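Local coordinates for protein OS-9 homolog (PDB 2YMA), which recognises N-glycans on misfolded lumenal glycoproteins of the yeast endoplasmic reticulum, forms homodimers and, as part of the HRD1 ubiquitin ligase complex, targets these glycoproteins for degradation, at residues C85-E90 with G127-Y132; I23-P28 with L68-L73; M38-A43 with V92-R97. All blocks are in the same frame, centred on the assembly; numbering follows the deposited sequence.

Contact 1 of 3, residues C85-E90 with G127-Y132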
ATOM      1  N   CYS A  85       3.372  -2.558   9.625  1.00 58.02           N
ATOM      2  CA  CYS A  85       3.478  -2.690   8.176  1.00 44.13           C
ATOM      3  C   CYS A  85       2.233  -2.217   7.461  1.00 46.35           C
ATOM      4  O   CYS A  85       1.209  -1.952   8.087  1.00 45.73           O
ATOM      5  CB  CYS A  85       3.704  -4.155   7.810  1.00 46.46           C
ATOM      6  SG  CYS A  85       2.251  -5.215   8.164  1.00 46.70           S
ATOM      7  N   VAL A  86       2.345  -2.110   6.140  1.00 39.60           N
ATOM      8  CA  VAL A  86       1.196  -1.996   5.272  1.00 41.64           C
ATOM      9  C   VAL A  86       1.255  -3.156   4.285  1.00 51.89           C
ATOM     10  O   VAL A  86       2.178  -3.251   3.459  1.00 39.97           O
ATOM     11  CB  VAL A  86       1.147  -0.655   4.504  1.00 49.02           C
ATOM     12  CG1 VAL A  86       0.030  -0.694   3.469  1.00 34.50           C
ATOM     13  CG2 VAL A  86       0.917   0.470   5.462  1.00 35.62           C
ATOM     14  N   TRP A  87       0.270  -4.041   4.397  1.00 37.99           N
ATOM     15  CA  TRP A  87       0.241  -5.293   3.650  1.00 38.97           C
ATOM     16  C   TRP A  87      -1.021  -5.294   2.792  1.00 31.38           C
ATOM     17  O   TRP A  87      -2.102  -4.945   3.276  1.00 41.30           O
ATOM     18  CB  TRP A  87       0.255  -6.472   4.641  1.00 33.06           C
ATOM     19  CG  TRP A  87       0.240  -7.868   4.023  1.00 48.88           C
ATOM     20  CD1 TRP A  87       1.328  -8.608   3.614  1.00 44.33           C
ATOM     21  CD2 TRP A  87      -0.911  -8.689   3.776  1.00 45.80           C
ATOM     22  NE1 TRP A  87       0.917  -9.828   3.128  1.00 37.48           N
ATOM     23  CE2 TRP A  87      -0.447  -9.905   3.215  1.00 50.20           C
ATOM     24  CE3 TRP A  87      -2.290  -8.517   3.976  1.00 48.80           C
ATOM     25  CZ2 TRP A  87      -1.316 -10.939   2.846  1.00 49.60           C
ATOM     26  CZ3 TRP A  87      -3.153  -9.551   3.613  1.00 46.87           C
ATOM     27  CH2 TRP A  87      -2.661 -10.744   3.050  1.00 46.12           C
ATOM     28  N   LEU A  88      -0.890  -5.666   1.521  1.00 38.32           N
ATOM     29  CA  LEU A  88      -2.013  -5.601   0.579  1.00 40.52           C
ATOM     30  C   LEU A  88      -2.210  -6.931  -0.100  1.00 37.21           C
ATOM     31  O   LEU A  88      -1.245  -7.632  -0.391  1.00 47.40           O
ATOM     32  CB  LEU A  88      -1.742  -4.613  -0.565  1.00 43.01           C
ATOM     33  CG  LEU A  88      -1.262  -3.181  -0.459  1.00 58.77           C
ATOM     34  CD1 LEU A  88       0.116  -3.121   0.181  1.00 66.01           C
ATOM     35  CD2 LEU A  88      -1.220  -2.638  -1.879  1.00 53.76           C
ATOM     36  N   ALA A  89      -3.456  -7.239  -0.427  1.00 48.54           N
ATOM     37  CA  ALA A  89      -3.771  -8.460  -1.154  1.00 43.98           C
ATOM     38  C   ALA A  89      -5.076  -8.310  -1.919  1.00 49.74           C
ATOM     39  O   ALA A  89      -6.026  -7.662  -1.440  1.00 42.29           O
ATOM     40  CB  ALA A  89      -3.848  -9.649  -0.186  1.00 42.90           C
ATOM     41  N   GLU A  90      -5.114  -8.887  -3.118  1.00 45.39           N
ATOM     42  CA  GLU A  90      -6.359  -8.990  -3.864  1.00 48.58           C
ATOM     43  C   GLU A  90      -7.297  -9.928  -3.122  1.00 54.83           C
ATOM     44  O   GLU A  90      -6.880 -10.969  -2.589  1.00 43.11           O
ATOM     45  CB  GLU A  90      -6.132  -9.546  -5.273  1.00 52.40           C
ATOM     46  CG  GLU A  90      -5.240  -8.709  -6.168  1.00 66.91           C
ATOM     47  CD  GLU A  90      -5.185  -9.251  -7.590  1.00 92.32           C
ATOM     48  OE1 GLU A  90      -6.034 -10.101  -7.942  1.00102.04           O
ATOM     49  OE2 GLU A  90      -4.295  -8.826  -8.358  1.00101.09           O
ATOM     50  N   GLY A 127       4.818  -7.058  -4.854  1.00 44.15           N
ATOM     51  CA  GLY A 127       4.587  -7.987  -3.773  1.00 43.78           C
ATOM     52  C   GLY A 127       3.403  -7.531  -2.929  1.00 46.64           C
ATOM     53  O   GLY A 127       2.632  -6.672  -3.343  1.00 54.58           O
ATOM     54  N   ASN A 128       3.269  -8.121  -1.747  1.00 43.52           N
ATOM     55  CA  ASN A 128       2.191  -7.821  -0.818  1.00 48.52           C
ATOM     56  C   ASN A 128       2.500  -6.637   0.091  1.00 45.48           C
ATOM     57  O   ASN A 128       1.584  -6.016   0.631  1.00 60.10           O
ATOM     58  CB  ASN A 128       1.879  -9.060   0.056  1.00 36.25           C
ATOM     59  CG  ASN A 128       1.247 -10.203  -0.736  1.00 48.32           C
ATOM     60  OD1 ASN A 128       1.903 -11.209  -1.031  1.00 48.96           O
ATOM     61  ND2 ASN A 128      -0.036 -10.051  -1.086  1.00 37.77           N
ATOM     62  N   PHE A 129       3.779  -6.344   0.301  1.00 43.42           N
ATOM     63  CA  PHE A 129       4.148  -5.240   1.188  1.00 49.48           C
ATOM     64  C   PHE A 129       4.401  -3.942   0.457  1.00 42.76           C
ATOM     65  O   PHE A 129       5.158  -3.889  -0.505  1.00 47.61           O
ATOM     66  CB  PHE A 129       5.369  -5.568   2.026  1.00 42.74           C
ATOM     67  CG  PHE A 129       5.110  -6.561   3.099  1.00 47.61           C
ATOM     68  CD1 PHE A 129       4.672  -6.152   4.343  1.00 45.20           C
ATOM     69  CD2 PHE A 129       5.312  -7.914   2.869  1.00 41.43           C
ATOM     70  CE1 PHE A 129       4.439  -7.087   5.346  1.00 55.07           C
ATOM     71  CE2 PHE A 129       5.101  -8.838   3.868  1.00 40.68           C
ATOM     72  CZ  PHE A 129       4.657  -8.428   5.103  1.00 49.53           C
ATOM     73  N   LEU A 130       3.737  -2.894   0.921  1.00 44.59           N
ATOM     74  CA  LEU A 130       4.038  -1.546   0.480  1.00 48.44           C
ATOM     75  C   LEU A 130       5.161  -1.007   1.376  1.00 62.31           C
ATOM     76  O   LEU A 130       6.104  -0.370   0.899  1.00 51.52           O
ATOM     77  CB  LEU A 130       2.792  -0.665   0.578  1.00 37.88           C
ATOM     78  CG  LEU A 130       3.022   0.823   0.328  1.00 49.01           C
ATOM     79  CD1 LEU A 130       3.633   1.035  -1.050  1.00 40.55           C
ATOM     80  CD2 LEU A 130       1.730   1.587   0.486  1.00 57.40           C
ATOM     81  N   SER A 131       5.065  -1.300   2.670  1.00 40.71           N
ATOM     82  CA  SER A 131       6.035  -0.820   3.634  1.00 46.87           C
ATOM     83  C   SER A 131       6.028  -1.687   4.896  1.00 45.79           C
ATOM     84  O   SER A 131       5.072  -2.421   5.156  1.00 41.50           O
ATOM     85  CB  SER A 131       5.749   0.650   3.986  1.00 42.60           C
ATOM     86  OG  SER A 131       4.714   0.779   4.952  1.00 51.95           O
ATOM     87  N   TYR A 132       7.098  -1.590   5.681  1.00 43.06           N
ATOM     88  CA  TYR A 132       7.177  -2.299   6.954  1.00 49.72           C
ATOM     89  C   TYR A 132       8.205  -1.662   7.881  1.00 62.82           C
ATOM     90  O   TYR A 132       9.012  -0.837   7.467  1.00 54.93           O
ATOM     91  CB  TYR A 132       7.518  -3.776   6.740  1.00 46.75           C
ATOM     92  CG  TYR A 132       8.842  -3.980   6.065  1.00 56.73           C
ATOM     93  CD1 TYR A 132       8.949  -3.942   4.681  1.00 47.90           C
ATOM     94  CD2 TYR A 132       9.992  -4.196   6.809  1.00 52.11           C
ATOM     95  CE1 TYR A 132      10.167  -4.126   4.060  1.00 51.64           C
ATOM     96  CE2 TYR A 132      11.208  -4.382   6.198  1.00 67.87           C
ATOM     97  CZ  TYR A 132      11.292  -4.347   4.826  1.00 73.59           C
ATOM     98  OH  TYR A 132      12.515  -4.531   4.222  1.00 91.65           O
TER
HETATM   99  O   HOH W   1       2.408 -12.077   2.188  1.00 41.53           O

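Contact 2 of 3, residues I23-P28 with L68-L73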
ATOM      1  N   ILE A  23     -13.317 -17.406   4.609  1.00 53.39           N
ATOM      2  CA  ILE A  23     -12.176 -16.737   3.981  1.00 53.98           C
ATOM      3  C   ILE A  23     -10.974 -17.669   3.903  1.00 54.27           C
ATOM      4  O   ILE A  23     -10.658 -18.376   4.863  1.00 54.91           O
ATOM      5  CB  ILE A  23     -11.796 -15.447   4.753  1.00 55.14           C
ATOM      6  CG1 ILE A  23     -13.006 -14.522   4.856  1.00 45.47           C
ATOM      7  CG2 ILE A  23     -10.633 -14.737   4.090  1.00 45.41           C
ATOM      8  CD1 ILE A  23     -12.774 -13.284   5.701  1.00 50.81           C
ATOM      9  N   TYR A  24     -10.300 -17.674   2.760  1.00 59.91           N
ATOM     10  CA  TYR A  24      -9.120 -18.516   2.587  1.00 57.74           C
ATOM     11  C   TYR A  24      -7.872 -17.745   2.209  1.00 56.67           C
ATOM     12  O   TYR A  24      -7.910 -16.853   1.357  1.00 58.24           O
ATOM     13  CB  TYR A  24      -9.366 -19.560   1.510  1.00 54.79           C
ATOM     14  CG  TYR A  24     -10.305 -20.643   1.937  1.00 53.77           C
ATOM     15  CD1 TYR A  24     -11.688 -20.482   1.802  1.00 58.53           C
ATOM     16  CD2 TYR A  24      -9.818 -21.837   2.483  1.00 54.76           C
ATOM     17  CE1 TYR A  24     -12.578 -21.485   2.206  1.00 50.06           C
ATOM     18  CE2 TYR A  24     -10.688 -22.846   2.886  1.00 55.94           C
ATOM     19  CZ  TYR A  24     -12.069 -22.668   2.740  1.00 60.86           C
ATOM     20  OH  TYR A  24     -12.933 -23.671   3.130  1.00 70.32           O
ATOM     21  N   PHE A  25      -6.761 -18.116   2.834  1.00 49.86           N
ATOM     22  CA  PHE A  25      -5.454 -17.627   2.415  1.00 45.39           C
ATOM     23  C   PHE A  25      -5.008 -18.461   1.207  1.00 51.11           C
ATOM     24  O   PHE A  25      -4.913 -19.693   1.284  1.00 55.83           O
ATOM     25  CB  PHE A  25      -4.448 -17.755   3.576  1.00 45.17           C
ATOM     26  CG  PHE A  25      -3.128 -17.062   3.338  1.00 48.28           C
ATOM     27  CD1 PHE A  25      -2.955 -15.728   3.686  1.00 49.98           C
ATOM     28  CD2 PHE A  25      -2.058 -17.750   2.787  1.00 48.05           C
ATOM     29  CE1 PHE A  25      -1.733 -15.083   3.480  1.00 38.32           C
ATOM     30  CE2 PHE A  25      -0.837 -17.119   2.583  1.00 40.89           C
ATOM     31  CZ  PHE A  25      -0.674 -15.786   2.928  1.00 43.52           C
ATOM     32  N   LEU A  26      -4.739 -17.799   0.092  1.00 47.95           N
ATOM     33  CA  LEU A  26      -4.244 -18.495  -1.096  1.00 48.74           C
ATOM     34  C   LEU A  26      -2.748 -18.302  -1.224  1.00 53.06           C
ATOM     35  O   LEU A  26      -2.266 -17.199  -1.520  1.00 48.22           O
ATOM     36  CB  LEU A  26      -4.933 -17.978  -2.363  1.00 44.48           C
ATOM     37  CG  LEU A  26      -6.425 -18.294  -2.391  1.00 45.86           C
ATOM     38  CD1 LEU A  26      -7.079 -17.877  -3.707  1.00 49.50           C
ATOM     39  CD2 LEU A  26      -6.591 -19.770  -2.160  1.00 52.41           C
ATOM     40  N   ARG A  27      -2.009 -19.374  -0.990  1.00 67.41           N
ATOM     41  CA  ARG A  27      -0.571 -19.296  -1.108  1.00 55.22           C
ATOM     42  C   ARG A  27      -0.106 -19.929  -2.391  1.00 59.57           C
ATOM     43  O   ARG A  27      -0.246 -21.132  -2.581  1.00 61.09           O
ATOM     44  CB  ARG A  27       0.137 -19.989   0.044  1.00 50.12           C
ATOM     45  CG  ARG A  27       1.591 -20.237  -0.321  1.00 61.06           C
ATOM     46  CD  ARG A  27       2.548 -19.828   0.765  1.00 60.50           C
ATOM     47  NE  ARG A  27       2.447 -18.423   1.159  1.00 47.78           N
ATOM     48  CZ  ARG A  27       2.820 -17.990   2.361  1.00 44.28           C
ATOM     49  NH1 ARG A  27       3.290 -18.869   3.250  1.00 38.74           N
ATOM     50  NH2 ARG A  27       2.724 -16.705   2.686  1.00 39.81           N
ATOM     51  N   PRO A  28       0.491 -19.123  -3.264  1.00 64.02           N
ATOM     52  CA  PRO A  28       0.993 -19.639  -4.540  1.00 53.89           C
ATOM     53  C   PRO A  28       2.128 -20.637  -4.324  1.00 71.49           C
ATOM     54  O   PRO A  28       2.998 -20.389  -3.476  1.00 67.04           O
ATOM     55  CB  PRO A  28       1.520 -18.384  -5.238  1.00 53.87           C
ATOM     56  CG  PRO A  28       1.854 -17.433  -4.123  1.00 56.26           C
ATOM     57  CD  PRO A  28       0.840 -17.710  -3.043  1.00 60.88           C
ATOM     58  N   LEU A  68      -0.988 -18.134  12.497  1.00 62.00           N
ATOM     59  CA  LEU A  68      -0.382 -19.176  11.693  1.00 51.95           C
ATOM     60  C   LEU A  68       1.030 -18.803  11.229  1.00 56.24           C
ATOM     61  O   LEU A  68       1.786 -19.661  10.761  1.00 45.45           O
ATOM     62  CB  LEU A  68      -1.292 -19.527  10.509  1.00 48.87           C
ATOM     63  CG  LEU A  68      -2.588 -20.251  10.905  1.00 60.14           C
ATOM     64  CD1 LEU A  68      -3.411 -20.644   9.696  1.00 52.15           C
ATOM     65  CD2 LEU A  68      -2.252 -21.480  11.732  1.00 52.12           C
ATOM     66  N   ARG A  69       1.391 -17.529  11.382  1.00 50.51           N
ATOM     67  CA  ARG A  69       2.681 -17.022  10.912  1.00 50.82           C
ATOM     68  C   ARG A  69       2.884 -17.246   9.406  1.00 56.05           C
ATOM     69  O   ARG A  69       3.985 -17.573   8.961  1.00 49.23           O
ATOM     70  CB  ARG A  69       3.840 -17.653  11.698  1.00 58.16           C
ATOM     71  CG  ARG A  69       4.040 -17.102  13.101  1.00 72.29           C
ATOM     72  CD  ARG A  69       4.969 -18.010  13.917  1.00 91.07           C
ATOM     73  NE  ARG A  69       4.240 -18.937  14.782  1.00112.03           N
ATOM     74  CZ  ARG A  69       4.627 -20.181  15.044  1.00112.41           C
ATOM     75  NH1 ARG A  69       5.735 -20.657  14.500  1.00105.25           N
ATOM     76  NH2 ARG A  69       3.902 -20.950  15.843  1.00116.83           N
ATOM     77  N   LEU A  70       1.825 -17.049   8.628  1.00 53.88           N
ATOM     78  CA  LEU A  70       1.873 -17.298   7.192  1.00 49.53           C
ATOM     79  C   LEU A  70       2.636 -16.228   6.417  1.00 57.93           C
ATOM     80  O   LEU A  70       3.124 -16.484   5.315  1.00 57.40           O
ATOM     81  CB  LEU A  70       0.452 -17.410   6.628  1.00 47.08           C
ATOM     82  CG  LEU A  70      -0.382 -18.550   7.201  1.00 52.74           C
ATOM     83  CD1 LEU A  70      -1.746 -18.544   6.574  1.00 39.14           C
ATOM     84  CD2 LEU A  70       0.335 -19.866   6.937  1.00 49.58           C
ATOM     85  N   VAL A  71       2.726 -15.018   6.958  1.00 42.95           N
ATOM     86  CA  VAL A  71       3.364 -13.972   6.176  1.00 46.68           C
ATOM     87  C   VAL A  71       4.721 -13.568   6.725  1.00 59.12           C
ATOM     88  O   VAL A  71       4.936 -13.452   7.941  1.00 49.76           O
ATOM     89  CB  VAL A  71       2.462 -12.711   5.896  1.00 52.28           C
ATOM     90  CG1 VAL A  71       0.986 -13.043   5.877  1.00 38.87           C
ATOM     91  CG2 VAL A  71       2.784 -11.589   6.821  1.00 49.55           C
ATOM     92  N   SER A  72       5.647 -13.377   5.798  1.00 46.75           N
ATOM     93  CA  SER A  72       6.982 -12.943   6.142  1.00 52.36           C
ATOM     94  C   SER A  72       7.328 -11.667   5.371  1.00 45.34           C
ATOM     95  O   SER A  72       6.858 -11.449   4.242  1.00 42.88           O
ATOM     96  CB  SER A  72       7.985 -14.047   5.816  1.00 58.73           C
ATOM     97  OG  SER A  72       8.010 -14.304   4.423  1.00 54.70           O
ATOM     98  N   LEU A  73       8.148 -10.836   6.007  1.00 50.40           N
ATOM     99  CA  LEU A  73       8.647  -9.595   5.433  1.00 43.66           C
ATOM    100  C   LEU A  73       9.525  -9.852   4.220  1.00 35.49           C
ATOM    101  O   LEU A  73       9.944 -10.981   3.961  1.00 62.61           O
ATOM    102  CB  LEU A  73       9.435  -8.818   6.494  1.00 53.53           C
ATOM    103  CG  LEU A  73       8.615  -8.560   7.761  1.00 55.34           C
ATOM    104  CD1 LEU A  73       9.481  -7.984   8.865  1.00 64.54           C
ATOM    105  CD2 LEU A  73       7.422  -7.641   7.440  1.00 50.66           C
TER

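Contact 3 of 3, residues M38-A43 with V92-R97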
ATOM      1  N   MET A  38      -9.317 -15.422  -0.617  1.00 57.74           N
ATOM      2  CA  MET A  38     -10.517 -15.866  -1.321  1.00 57.96           C
ATOM      3  C   MET A  38     -11.744 -15.966  -0.426  1.00 58.47           C
ATOM      4  O   MET A  38     -11.742 -16.671   0.593  1.00 57.12           O
ATOM      5  CB  MET A  38     -10.293 -17.210  -2.005  1.00 58.86           C
ATOM      6  CG  MET A  38     -11.530 -17.693  -2.742  1.00 77.64           C
ATOM      7  SD  MET A  38     -11.300 -19.310  -3.499  1.00 71.30           S
ATOM      8  CE  MET A  38     -11.086 -20.344  -2.044  1.00 54.46           C
ATOM      9  N   VAL A  39     -12.800 -15.274  -0.836  1.00 46.30           N
ATOM     10  CA  VAL A  39     -14.043 -15.267  -0.080  1.00 56.66           C
ATOM     11  C   VAL A  39     -14.987 -16.299  -0.670  1.00 69.12           C
ATOM     12  O   VAL A  39     -15.213 -16.317  -1.880  1.00 78.59           O
ATOM     13  CB  VAL A  39     -14.703 -13.873  -0.097  1.00 53.86           C
ATOM     14  CG1 VAL A  39     -16.027 -13.899   0.646  1.00 63.81           C
ATOM     15  CG2 VAL A  39     -13.765 -12.858   0.536  1.00 63.04           C
ATOM     16  N   THR A  40     -15.516 -17.173   0.181  1.00 73.97           N
ATOM     17  CA  THR A  40     -16.449 -18.216  -0.254  1.00 64.98           C
ATOM     18  C   THR A  40     -17.824 -18.001   0.376  1.00 74.94           C
ATOM     19  O   THR A  40     -18.793 -18.662   0.019  1.00 78.46           O
ATOM     20  CB  THR A  40     -15.929 -19.625   0.094  1.00 66.81           C
ATOM     21  OG1 THR A  40     -15.813 -19.758   1.517  1.00 77.52           O
ATOM     22  CG2 THR A  40     -14.550 -19.850  -0.529  1.00 68.27           C
ATOM     23  N   ASP A  41     -17.900 -17.044   1.294  1.00 85.86           N
ATOM     24  CA  ASP A  41     -19.127 -16.730   2.025  1.00 76.93           C
ATOM     25  C   ASP A  41     -20.132 -15.982   1.140  1.00 72.67           C
ATOM     26  O   ASP A  41     -19.817 -14.930   0.587  1.00 83.67           O
ATOM     27  CB  ASP A  41     -18.761 -15.874   3.243  1.00 88.95           C
ATOM     28  CG  ASP A  41     -19.906 -15.708   4.225  1.00 97.20           C
ATOM     29  OD1 ASP A  41     -21.079 -15.948   3.850  1.00101.64           O
ATOM     30  OD2 ASP A  41     -19.619 -15.320   5.381  1.00 92.45           O
ATOM     31  N   ASN A  42     -21.342 -16.521   1.017  1.00 84.08           N
ATOM     32  CA  ASN A  42     -22.399 -15.881   0.225  1.00106.44           C
ATOM     33  C   ASN A  42     -22.917 -14.569   0.809  1.00103.63           C
ATOM     34  O   ASN A  42     -23.529 -13.764   0.106  1.00101.15           O
ATOM     35  CB  ASN A  42     -23.569 -16.839   0.001  1.00124.77           C
ATOM     36  CG  ASN A  42     -23.464 -17.579  -1.310  1.00138.99           C
ATOM     37  OD1 ASN A  42     -22.801 -17.118  -2.243  1.00139.80           O
ATOM     38  ND2 ASN A  42     -24.116 -18.733  -1.394  1.00140.46           N
ATOM     39  N   ALA A  43     -22.672 -14.361   2.097  1.00 95.62           N
ATOM     40  CA  ALA A  43     -23.067 -13.126   2.756  1.00 82.08           C
ATOM     41  C   ALA A  43     -22.036 -12.019   2.523  1.00 86.31           C
ATOM     42  O   ALA A  43     -22.181 -10.908   3.036  1.00 91.61           O
ATOM     43  CB  ALA A  43     -23.282 -13.367   4.244  1.00 72.56           C
ATOM     44  N   VAL A  92     -10.345 -12.239  -4.059  1.00 54.96           N
ATOM     45  CA  VAL A  92     -11.074 -12.813  -5.186  1.00 56.87           C
ATOM     46  C   VAL A  92     -12.160 -13.755  -4.685  1.00 57.49           C
ATOM     47  O   VAL A  92     -12.130 -14.183  -3.530  1.00 60.97           O
ATOM     48  CB  VAL A  92     -10.142 -13.587  -6.151  1.00 52.25           C
ATOM     49  CG1 VAL A  92      -9.018 -12.686  -6.656  1.00 48.14           C
ATOM     50  CG2 VAL A  92      -9.580 -14.842  -5.470  1.00 45.40           C
ATOM     51  N   ASP A  93     -13.119 -14.072  -5.557  1.00 64.21           N
ATOM     52  CA  ASP A  93     -14.114 -15.101  -5.256  1.00 62.04           C
ATOM     53  C   ASP A  93     -13.673 -16.474  -5.752  1.00 71.21           C
ATOM     54  O   ASP A  93     -12.539 -16.657  -6.194  1.00 73.99           O
ATOM     55  CB  ASP A  93     -15.472 -14.753  -5.862  1.00 64.44           C
ATOM     56  CG  ASP A  93     -15.438 -14.701  -7.377  1.00 76.81           C
ATOM     57  OD1 ASP A  93     -14.502 -15.282  -7.973  1.00 77.34           O
ATOM     58  OD2 ASP A  93     -16.352 -14.080  -7.971  1.00 77.05           O
ATOM     59  N   MET A  94     -14.587 -17.435  -5.692  1.00 80.35           N
ATOM     60  CA  MET A  94     -14.258 -18.819  -6.022  1.00 74.06           C
ATOM     61  C   MET A  94     -13.988 -19.060  -7.504  1.00 75.31           C
ATOM     62  O   MET A  94     -13.485 -20.121  -7.883  1.00 81.09           O
ATOM     63  CB  MET A  94     -15.359 -19.752  -5.539  1.00 71.25           C
ATOM     64  CG  MET A  94     -15.340 -19.966  -4.041  1.00 81.31           C
ATOM     65  SD  MET A  94     -16.573 -21.188  -3.571  1.00112.30           S
ATOM     66  CE  MET A  94     -18.081 -20.245  -3.771  1.00134.84           C
ATOM     67  N   LYS A  95     -14.329 -18.083  -8.336  1.00 68.04           N
ATOM     68  CA  LYS A  95     -14.008 -18.152  -9.759  1.00 76.90           C
ATOM     69  C   LYS A  95     -12.860 -17.192 -10.095  1.00 79.54           C
ATOM     70  O   LYS A  95     -12.712 -16.743 -11.241  1.00 76.75           O
ATOM     71  CB  LYS A  95     -15.248 -17.861 -10.618  1.00 73.51           C
ATOM     72  N   ASP A  96     -12.058 -16.886  -9.074  1.00 74.11           N
ATOM     73  CA  ASP A  96     -10.877 -16.032  -9.202  1.00 70.48           C
ATOM     74  C   ASP A  96     -11.137 -14.645  -9.802  1.00 74.67           C
ATOM     75  O   ASP A  96     -10.273 -14.063 -10.468  1.00 78.67           O
ATOM     76  CB  ASP A  96      -9.769 -16.743  -9.979  1.00 77.47           C
ATOM     77  CG  ASP A  96      -8.391 -16.264  -9.578  1.00 84.32           C
ATOM     78  OD1 ASP A  96      -8.186 -16.003  -8.373  1.00 82.24           O
ATOM     79  OD2 ASP A  96      -7.519 -16.136 -10.463  1.00 96.57           O
ATOM     80  N   ARG A  97     -12.323 -14.113  -9.547  1.00 80.65           N
ATOM     81  CA  ARG A  97     -12.647 -12.780 -10.008  1.00 71.93           C
ATOM     82  C   ARG A  97     -12.374 -11.760  -8.909  1.00 75.05           C
ATOM     83  O   ARG A  97     -12.732 -11.981  -7.750  1.00 87.35           O
ATOM     84  CB  ARG A  97     -14.102 -12.727 -10.454  1.00 76.01           C
ATOM     85  CG  ARG A  97     -14.389 -13.596 -11.658  1.00 93.05           C
ATOM     86  CD  ARG A  97     -15.880 -13.734 -11.875  1.00115.11           C
ATOM     87  NE  ARG A  97     -16.492 -14.534 -10.819  1.00131.55           N
ATOM     88  CZ  ARG A  97     -17.782 -14.845 -10.768  1.00130.51           C
ATOM     89  NH1 ARG A  97     -18.608 -14.419 -11.714  1.00136.70           N
ATOM     90  NH2 ARG A  97     -18.249 -15.581  -9.770  1.00116.99           N
TER

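Contact 1 of 3, residues C85-E90 with G127-Y132
Leu130 and Ser131 both stand opposite Val86, a classic beta bulge in the antiparallel pairing of strand 84-92 with strand 129-133 in the Yos9 dimerization domain. Val86 serves both bulge residues: its N donates to Ser131 O (2.9 Å), while its O accepts from Leu130 N (3.0 Å). Beyond the bulge the register has moved by one, and Leu88 N donates to Asn128 O at 2.7 Å. Asn128 then adds a side-chain bond to the backbone ladder. Its ND2 reaches Leu88 O (2.8 Å) along a nearly straight line, N-H...O 174°, with the acceptor lying in the amide plane. Asn128 OD1 accepts from the backbone N of Asp35, so both ends of the amide are held and its rotation is fixed.

Cys85, Trp87, Phe129 and Tyr132 send their side chains to one face of the sheet. There the five-membered ring of Trp87 presents its edge to the face of Phe129, the planes 72° apart, in a T-shaped stack. Cys85 SG lies at the edge of the same phenyl ring, a sulfur-aromatic contact. The other face carries Val86 and Ser131, and here the second subunit takes over: its Leu130 packs on Val86 and Leu88, and Asn117 ND2 of the second subunit donates to Leu130 O of this chain, which puts the bulge in the dimer interface. Within the subunit, Leu130 CB rests 3.7 Å from Leu88 CD1. Back beside the indole, Asn128 CB sits 3.3 Å from Trp87 NE1, whose N-H is given to a water at 2.9 Å.

Contact 2 of 3, residues I23-P28 with L68-L73
Leu70 O is gripped by the guanidinium of Arg27, with NH2 as the main donor at 2.7 Å and an N-H...O angle of 155°. A weak second bond comes from Arg27 NH1, 3.2 Å from Leu70 O. The carbonyl oxygen meets the guanidinium at its edge, near the plane of the group, although the NH2 donor is tilted 33° from the carbonyl's own plane. After CG the arginine chain folds twice, at chi2 and chi3, and ends with the guanidinium at the Leu70 carbonyl. NH2 has another partner in Asp35, a salt bridge through OD2.

Beside this polar grip lies an apolar one. Leu70 lays CD1 over one face of the Phe25 ring, 4.0 Å from its centroid and on the side of CG and CD2, a CH-pi contact between two side chains that run in opposing directions. Val71 adds CG1, 4.2 Å from Phe25 CE1. Met65 of helix 52-67 touches both Phe25 and Val71, extending the apolar cluster to the helix.

Arg69 ends that helix in a Schellman motif, and the irregular chain after it is what meets the strand. The contact therefore joins a sheet strand to the loop leaving the helix through the Leu70 carbonyl and the side chains of Leu70 and Val71. With Asp35 also on NH2, the cation probably stays charged, and its field would polarise the Leu70 carbonyl.

Contact 3 of 3, residues M38-A43 with V92-R97
Val92 meets Met38 as a parallel beta bridge, where strand 36-39 runs beside the end of strand 84-92 in the mixed sheet of the dimerization domain. Val92 O accepts from Val39 N at 3.0 Å, with the donor nearly in line with the C=O bond (C=O...N 166°). The same oxygen receives a CA-H...O contact from Met38 CA, at 3.2 Å. On the face of the sheet shared by Met38 and Val92, CG2 of the valine lies against CB of the methionine. Val92 also bonds by its backbone to Leu37, so its bonds straddle Met38 on the one neighbouring strand.

At Asp93 the chain leaves the pairing and enters a type I turn that closes at Asp96. Its carboxylate turns back into the loop: OD1 accepts from Lys95 N (2.8 Å), an Asx turn, and from Arg97 N (2.9 Å), the two donors arriving from opposite faces of the carboxylate plane. OD2 forms a salt bridge with Arg97 NE, though the hydrogen bond in it is weak. The Asp93 carboxylate thus adds side-chain ties to the backbone bonds that close the loop connecting strands 84-92 and 98-106.

Met94 sends its side chain back across the contact. It crosses the Thr40 side chain at about a right angle, with Met94 CG 3.6 Å and Met94 SD 3.9 Å from Thr40 CG2. Thr40 turns CG2 to the methionine because it is anti to the carbonyl carbon, while OG1 (chi1 63°) bonds to Gly22 O. Beside Thr40, Met38 SD lies 3.9 Å from Met94 CA. Further along, Asp96 reaches strand 36-39 as well, its OD1 making a salt bridge with Lys36 NZ.

All three contacts build on one mixed sheet. Contacts 2 and 3 meet directly through the neighbouring strands 23-28 and 36-39: Tyr24 N lies 2.8 Å from Met38 O, a probable hydrogen bond, and Leu26 CD1 packs on Met38 CB. Contacts 1 and 2, with centres about 12 Å apart, touch through the loop after the helix, where Phe129 CE1 is 3.7 Å from Leu73 CD2. Contacts 1 and 3 share strand 84-92 but sit about 21 Å apart, centre to centre, on opposite sides of the chain's centre. Of the three, contact 1 alone is touched by the second subunit, so it ties the fold to the dimer interface.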